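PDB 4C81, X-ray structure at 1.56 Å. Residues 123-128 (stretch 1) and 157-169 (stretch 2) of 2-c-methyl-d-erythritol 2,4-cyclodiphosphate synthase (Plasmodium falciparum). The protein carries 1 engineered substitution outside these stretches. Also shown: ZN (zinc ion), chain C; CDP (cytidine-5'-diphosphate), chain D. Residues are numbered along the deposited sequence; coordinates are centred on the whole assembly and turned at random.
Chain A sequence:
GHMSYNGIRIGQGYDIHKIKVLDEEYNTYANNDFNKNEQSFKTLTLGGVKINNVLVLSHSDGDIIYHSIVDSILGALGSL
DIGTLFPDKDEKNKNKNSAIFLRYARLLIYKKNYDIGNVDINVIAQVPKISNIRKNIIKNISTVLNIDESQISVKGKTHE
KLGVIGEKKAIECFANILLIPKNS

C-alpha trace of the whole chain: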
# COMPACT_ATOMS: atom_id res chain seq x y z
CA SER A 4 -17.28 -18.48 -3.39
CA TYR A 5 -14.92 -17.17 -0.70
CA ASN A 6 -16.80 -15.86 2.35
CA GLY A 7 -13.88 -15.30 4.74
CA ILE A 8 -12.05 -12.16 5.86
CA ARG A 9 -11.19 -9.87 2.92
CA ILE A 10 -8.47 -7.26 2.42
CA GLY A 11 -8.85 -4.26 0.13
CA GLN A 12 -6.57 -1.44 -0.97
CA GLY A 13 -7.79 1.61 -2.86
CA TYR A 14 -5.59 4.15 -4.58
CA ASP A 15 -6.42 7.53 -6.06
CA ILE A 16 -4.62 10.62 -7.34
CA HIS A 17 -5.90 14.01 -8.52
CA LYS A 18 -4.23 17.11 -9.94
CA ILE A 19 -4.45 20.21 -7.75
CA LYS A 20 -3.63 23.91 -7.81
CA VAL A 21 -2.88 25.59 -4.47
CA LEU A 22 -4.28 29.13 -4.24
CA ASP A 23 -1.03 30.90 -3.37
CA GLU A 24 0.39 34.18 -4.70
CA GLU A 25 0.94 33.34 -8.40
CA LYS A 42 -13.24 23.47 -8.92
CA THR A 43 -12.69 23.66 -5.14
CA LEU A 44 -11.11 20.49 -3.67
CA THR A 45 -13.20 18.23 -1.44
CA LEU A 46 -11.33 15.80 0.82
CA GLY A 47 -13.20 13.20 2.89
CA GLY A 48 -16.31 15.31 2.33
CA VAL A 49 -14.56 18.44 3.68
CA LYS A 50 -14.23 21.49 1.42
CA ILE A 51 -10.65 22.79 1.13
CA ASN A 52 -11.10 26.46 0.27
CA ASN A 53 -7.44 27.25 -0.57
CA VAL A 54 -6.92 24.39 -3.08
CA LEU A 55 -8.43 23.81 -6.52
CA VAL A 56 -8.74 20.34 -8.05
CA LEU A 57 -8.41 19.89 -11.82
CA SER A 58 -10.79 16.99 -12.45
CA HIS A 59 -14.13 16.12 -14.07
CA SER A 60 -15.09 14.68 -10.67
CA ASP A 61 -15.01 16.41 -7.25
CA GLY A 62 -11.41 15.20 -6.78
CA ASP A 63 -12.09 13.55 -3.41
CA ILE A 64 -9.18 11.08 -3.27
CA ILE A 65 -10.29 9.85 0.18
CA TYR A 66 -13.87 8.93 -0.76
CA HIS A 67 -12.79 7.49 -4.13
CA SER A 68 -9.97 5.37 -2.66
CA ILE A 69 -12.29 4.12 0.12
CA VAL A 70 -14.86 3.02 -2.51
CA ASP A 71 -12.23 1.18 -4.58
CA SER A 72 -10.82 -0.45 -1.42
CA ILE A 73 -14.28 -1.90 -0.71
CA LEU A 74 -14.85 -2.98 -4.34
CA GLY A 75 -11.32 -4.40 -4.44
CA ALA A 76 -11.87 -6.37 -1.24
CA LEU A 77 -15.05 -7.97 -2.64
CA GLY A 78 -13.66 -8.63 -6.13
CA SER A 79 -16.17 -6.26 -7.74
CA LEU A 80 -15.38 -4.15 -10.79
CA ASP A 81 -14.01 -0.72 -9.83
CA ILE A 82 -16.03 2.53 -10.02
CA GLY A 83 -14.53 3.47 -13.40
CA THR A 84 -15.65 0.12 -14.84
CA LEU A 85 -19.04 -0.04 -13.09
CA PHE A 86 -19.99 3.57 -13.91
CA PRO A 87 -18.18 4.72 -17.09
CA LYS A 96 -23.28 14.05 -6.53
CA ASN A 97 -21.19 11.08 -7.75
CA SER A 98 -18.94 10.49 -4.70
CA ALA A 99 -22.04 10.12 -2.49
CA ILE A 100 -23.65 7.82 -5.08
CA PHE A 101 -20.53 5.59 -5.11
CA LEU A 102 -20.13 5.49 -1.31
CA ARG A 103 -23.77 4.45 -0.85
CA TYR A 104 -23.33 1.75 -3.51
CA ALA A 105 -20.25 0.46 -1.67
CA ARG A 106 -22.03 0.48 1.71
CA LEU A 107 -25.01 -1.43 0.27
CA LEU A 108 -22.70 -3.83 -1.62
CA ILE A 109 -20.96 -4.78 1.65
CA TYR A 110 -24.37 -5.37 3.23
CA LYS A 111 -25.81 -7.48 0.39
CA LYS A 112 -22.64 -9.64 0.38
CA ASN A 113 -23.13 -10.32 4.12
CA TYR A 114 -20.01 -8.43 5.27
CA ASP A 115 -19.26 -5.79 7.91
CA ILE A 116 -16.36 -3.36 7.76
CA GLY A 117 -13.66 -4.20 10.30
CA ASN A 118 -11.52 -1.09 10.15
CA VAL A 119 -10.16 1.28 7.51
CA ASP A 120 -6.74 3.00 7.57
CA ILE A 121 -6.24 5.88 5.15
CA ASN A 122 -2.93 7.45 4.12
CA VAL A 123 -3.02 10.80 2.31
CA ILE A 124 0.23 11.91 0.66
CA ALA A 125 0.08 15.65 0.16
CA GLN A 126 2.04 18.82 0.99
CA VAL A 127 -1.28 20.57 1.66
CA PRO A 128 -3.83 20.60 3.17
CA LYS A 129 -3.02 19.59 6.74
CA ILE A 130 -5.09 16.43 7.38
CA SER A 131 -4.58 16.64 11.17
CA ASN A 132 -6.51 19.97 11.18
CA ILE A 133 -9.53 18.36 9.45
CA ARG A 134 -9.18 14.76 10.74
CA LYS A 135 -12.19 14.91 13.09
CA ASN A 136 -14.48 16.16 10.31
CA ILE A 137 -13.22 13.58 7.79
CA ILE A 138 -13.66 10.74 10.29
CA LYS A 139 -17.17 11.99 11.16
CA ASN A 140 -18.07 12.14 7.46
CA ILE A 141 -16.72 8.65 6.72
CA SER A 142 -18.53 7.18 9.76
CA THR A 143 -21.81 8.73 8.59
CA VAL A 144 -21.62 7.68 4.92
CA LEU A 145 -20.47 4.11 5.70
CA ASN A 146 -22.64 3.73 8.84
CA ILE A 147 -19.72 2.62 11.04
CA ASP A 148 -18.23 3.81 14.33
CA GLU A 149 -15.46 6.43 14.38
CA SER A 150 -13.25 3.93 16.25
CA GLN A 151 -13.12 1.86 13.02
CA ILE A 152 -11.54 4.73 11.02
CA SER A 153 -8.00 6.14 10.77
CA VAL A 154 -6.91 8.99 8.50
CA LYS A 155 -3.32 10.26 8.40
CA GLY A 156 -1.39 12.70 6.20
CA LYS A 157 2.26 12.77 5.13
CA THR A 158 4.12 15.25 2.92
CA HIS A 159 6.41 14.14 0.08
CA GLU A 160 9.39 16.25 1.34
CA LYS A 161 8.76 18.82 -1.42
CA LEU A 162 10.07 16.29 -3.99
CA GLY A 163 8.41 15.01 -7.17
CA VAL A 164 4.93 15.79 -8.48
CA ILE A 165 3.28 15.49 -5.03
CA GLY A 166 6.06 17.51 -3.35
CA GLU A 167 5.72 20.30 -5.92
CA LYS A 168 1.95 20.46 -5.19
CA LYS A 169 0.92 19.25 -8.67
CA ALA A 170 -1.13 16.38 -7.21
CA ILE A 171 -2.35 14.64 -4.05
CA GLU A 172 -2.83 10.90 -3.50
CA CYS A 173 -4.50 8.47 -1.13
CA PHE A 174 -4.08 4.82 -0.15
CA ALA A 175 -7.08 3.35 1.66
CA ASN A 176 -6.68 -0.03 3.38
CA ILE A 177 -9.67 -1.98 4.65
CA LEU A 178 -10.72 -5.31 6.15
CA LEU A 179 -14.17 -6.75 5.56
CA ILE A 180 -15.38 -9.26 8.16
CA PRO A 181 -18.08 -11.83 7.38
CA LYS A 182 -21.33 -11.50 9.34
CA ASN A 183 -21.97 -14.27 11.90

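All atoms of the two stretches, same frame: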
# COMPACT_ATOMS: atom_id res chain seq x y z
N VAL A 123 -3.05 9.73 3.31
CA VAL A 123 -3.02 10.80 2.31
C VAL A 123 -1.58 11.29 2.18
O VAL A 123 -0.93 11.57 3.18
CB VAL A 123 -3.94 11.97 2.71
CG1 VAL A 123 -3.84 13.11 1.70
CG2 VAL A 123 -5.38 11.48 2.84
N ILE A 124 -1.10 11.37 0.94
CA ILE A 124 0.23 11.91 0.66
C ILE A 124 0.03 13.22 -0.06
O ILE A 124 -0.48 13.25 -1.19
CB ILE A 124 1.10 10.95 -0.17
CG1 ILE A 124 1.09 9.55 0.46
CG2 ILE A 124 2.53 11.49 -0.25
CD1 ILE A 124 1.91 8.52 -0.30
N ALA A 125 0.39 14.31 0.61
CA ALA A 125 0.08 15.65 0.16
C ALA A 125 0.88 16.68 0.96
O ALA A 125 1.04 16.53 2.17
CB ALA A 125 -1.41 15.91 0.29
N GLN A 126 1.40 17.70 0.29
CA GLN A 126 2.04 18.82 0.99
C GLN A 126 0.98 19.60 1.76
O GLN A 126 1.15 19.90 2.94
CB GLN A 126 2.76 19.75 -0.00
CG GLN A 126 3.93 19.11 -0.74
CD GLN A 126 5.07 18.69 0.18
OE1 GLN A 126 5.62 17.59 0.03
NE2 GLN A 126 5.43 19.55 1.12
N VAL A 127 -0.12 19.91 1.07
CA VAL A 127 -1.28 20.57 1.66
C VAL A 127 -2.56 19.93 1.10
O VAL A 127 -2.55 19.39 -0.01
CB VAL A 127 -1.28 22.09 1.38
CG1 VAL A 127 -0.10 22.75 2.09
CG2 VAL A 127 -1.22 22.36 -0.11
N PRO A 128 -3.68 19.99 1.85
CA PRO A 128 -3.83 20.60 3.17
C PRO A 128 -3.35 19.71 4.31
O PRO A 128 -2.93 18.57 4.10
CB PRO A 128 -5.34 20.81 3.27
CG PRO A 128 -5.91 19.68 2.51
CD PRO A 128 -4.94 19.39 1.39
N LYS A 157 0.81 12.66 5.21
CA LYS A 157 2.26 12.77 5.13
C LYS A 157 2.62 13.63 3.93
O LYS A 157 2.01 13.48 2.87
CB LYS A 157 2.90 11.39 4.97
CG LYS A 157 2.75 10.47 6.17
CD LYS A 157 3.68 10.86 7.32
CE LYS A 157 5.13 10.49 7.01
NZ LYS A 157 5.98 10.49 8.24
N THR A 158 3.60 14.51 4.07
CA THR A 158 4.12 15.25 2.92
C THR A 158 5.00 14.33 2.07
O THR A 158 5.27 13.19 2.45
CB THR A 158 4.97 16.49 3.32
OG1 THR A 158 6.23 16.07 3.86
CG2 THR A 158 4.23 17.35 4.33
N HIS A 159 5.44 14.84 0.93
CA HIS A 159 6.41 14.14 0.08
C HIS A 159 7.76 14.88 0.04
O HIS A 159 8.47 14.84 -0.97
CB HIS A 159 5.84 13.97 -1.32
CG HIS A 159 6.39 12.80 -2.06
ND1 HIS A 159 7.37 12.92 -3.02
CD2 HIS A 159 6.11 11.48 -1.97
CE1 HIS A 159 7.66 11.72 -3.50
NE2 HIS A 159 6.91 10.83 -2.88
N GLU A 160 8.09 15.57 1.15
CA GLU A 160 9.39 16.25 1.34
C GLU A 160 9.70 17.27 0.24
O GLU A 160 10.87 17.52 -0.08
CB GLU A 160 10.52 15.21 1.45
CG GLU A 160 10.40 14.29 2.66
CD GLU A 160 10.58 15.01 3.98
OE1 GLU A 160 11.39 15.96 4.05
OE2 GLU A 160 9.90 14.64 4.96
N LYS A 161 8.65 17.88 -0.31
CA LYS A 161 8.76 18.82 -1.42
C LYS A 161 9.48 18.27 -2.66
O LYS A 161 9.99 19.04 -3.48
CB LYS A 161 9.43 20.12 -0.95
CG LYS A 161 8.80 20.72 0.30
CD LYS A 161 9.41 22.07 0.64
CE LYS A 161 8.80 22.65 1.91
NZ LYS A 161 7.35 22.96 1.75
N LEU A 162 9.48 16.94 -2.82
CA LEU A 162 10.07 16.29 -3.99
C LEU A 162 9.01 15.66 -4.89
O LEU A 162 7.98 15.18 -4.42
CB LEU A 162 11.05 15.20 -3.55
CG LEU A 162 12.25 15.62 -2.70
CD1 LEU A 162 13.06 14.40 -2.32
CD2 LEU A 162 13.11 16.64 -3.43
N GLY A 163 9.28 15.66 -6.19
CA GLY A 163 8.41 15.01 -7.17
C GLY A 163 7.10 15.75 -7.37
O GLY A 163 6.91 16.84 -6.84
N VAL A 164 6.20 15.15 -8.13
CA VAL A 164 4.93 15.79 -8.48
C VAL A 164 4.06 16.12 -7.25
O VAL A 164 3.48 17.20 -7.18
CB VAL A 164 4.12 14.96 -9.50
CG1 VAL A 164 4.86 14.89 -10.84
CG2 VAL A 164 3.83 13.57 -8.97
N ILE A 165 4.00 15.21 -6.27
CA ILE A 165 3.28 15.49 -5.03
C ILE A 165 3.97 16.61 -4.24
O ILE A 165 3.32 17.55 -3.77
CB ILE A 165 3.13 14.23 -4.15
CG1 ILE A 165 2.30 13.17 -4.87
CG2 ILE A 165 2.46 14.56 -2.81
CD1 ILE A 165 2.30 11.85 -4.15
N GLY A 166 5.29 16.52 -4.10
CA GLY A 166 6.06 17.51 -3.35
C GLY A 166 6.00 18.91 -3.92
O GLY A 166 6.07 19.89 -3.18
N GLU A 167 5.86 19.01 -5.24
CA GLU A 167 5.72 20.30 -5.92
C GLU A 167 4.25 20.75 -6.03
O GLU A 167 3.95 21.68 -6.78
CB GLU A 167 6.38 20.23 -7.30
CG GLU A 167 7.89 20.04 -7.24
CD GLU A 167 8.54 19.92 -8.61
OE1 GLU A 167 7.85 20.12 -9.63
OE2 GLU A 167 9.75 19.63 -8.66
N LYS A 168 3.36 20.09 -5.29
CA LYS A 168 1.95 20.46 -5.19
C LYS A 168 1.18 20.39 -6.52
O LYS A 168 0.22 21.14 -6.73
CB LYS A 168 1.79 21.84 -4.54
CG LYS A 168 2.44 21.95 -3.17
CD LYS A 168 2.26 23.33 -2.55
CE LYS A 168 3.18 24.36 -3.19
NZ LYS A 168 3.12 25.67 -2.50
N LYS A 169 1.59 19.48 -7.40
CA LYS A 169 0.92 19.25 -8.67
C LYS A 169 -0.21 18.23 -8.51
O LYS A 169 -1.12 18.18 -9.34
CB LYS A 169 1.91 18.78 -9.74
CG LYS A 169 2.97 19.82 -10.10
CD LYS A 169 3.98 19.27 -11.10
CE LYS A 169 3.40 19.17 -12.50
NZ LYS A 169 4.42 18.75 -13.50
ZN ZN C . 6.96 8.80 -3.23
O3B CDP D . 8.97 14.98 8.29
PB CDP D . 7.83 14.10 9.02
O1B CDP D . 8.37 12.60 8.93
O2B CDP D . 7.62 14.49 10.44
O3A CDP D . 6.50 14.12 8.11
PA CDP D . 5.88 15.45 7.43
O1A CDP D . 6.81 16.59 7.52
O2A CDP D . 5.35 15.04 6.12
O5' CDP D . 4.62 15.76 8.38
C5' CDP D . 4.68 15.61 9.80
C4' CDP D . 3.27 15.55 10.39
O4' CDP D . 2.51 16.64 9.81
C3' CDP D . 2.54 14.29 9.93
O3' CDP D . 2.81 13.19 10.82
C2' CDP D . 1.08 14.72 10.05
O2' CDP D . 0.64 14.62 11.41
C1' CDP D . 1.12 16.21 9.65
N1 CDP D . 0.64 16.34 8.24
C2 CDP D . -0.74 16.20 7.98
O2 CDP D . -1.53 15.97 8.89
N3 CDP D . -1.20 16.33 6.67
C4 CDP D . -0.33 16.58 5.61
N4 CDP D . -0.82 16.69 4.38
C5 CDP D . 1.03 16.72 5.86
C6 CDP D . 1.51 16.60 7.16
O HOH W 1 0.87 17.78 -2.88
O HOH W 2 7.63 18.64 3.11

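The two stretches meet first as parallel strands. Ile124 pairs with Lys157, and their CA atoms lie 5.0 Å apart. Lys157 uses both of its backbone polar groups in this pairing. Lys157 N donates to Val123 O at 2.9 Å, and Lys157 O accepts from Ala125 N at 2.9 Å. Lys157 O also receives a CA-H...O contact from Ile124 CA at 3.2 Å.

Past the bridge the strand pairing stops, and the side chain of Gln126 takes over. Its CB points sideways, but its end reaches into the turn from His159 to Leu162. Gln126 OE1 accepts two backbone hydrogen bonds, from His159 N at 2.9 Å and from Lys161 N at 3.1 Å. Glu160 N is 3.4 Å from Gln126 OE1, but the angle is poor; it donates instead, weakly, to Thr158 OG1 at 3.3 Å. Leu162 N closes the type I' turn on His159 O at 3.0 Å.

Two waters complete the polar network. One accepts from Gln126 N and donates to Ile165 O; the other accepts from Gln126 NE2 and donates to Thr158 OG1.

The apolar part is small. Ile124 CG2 lies 3.9 Å from Ile165 CD1 and meets the edge of the His159 ring, 4.0 Å from His159 CD2. That ring is held at both nitrogens: His159 ND1 donates to Leu162 O at 2.7 Å, and His159 NE2 binds zinc at 2.1 Å. Gln126 CB also packs against Lys168 CG at 3.9 Å.

Both stretches bind the nucleotide. Ala125 O accepts from CDP N4 at 2.9 Å. Thr158 N and Thr158 OG1 both donate to CDP O2A, at 2.7 and 2.6 Å. Lys157 NZ makes a weak bond to CDP O1B at 3.3 Å.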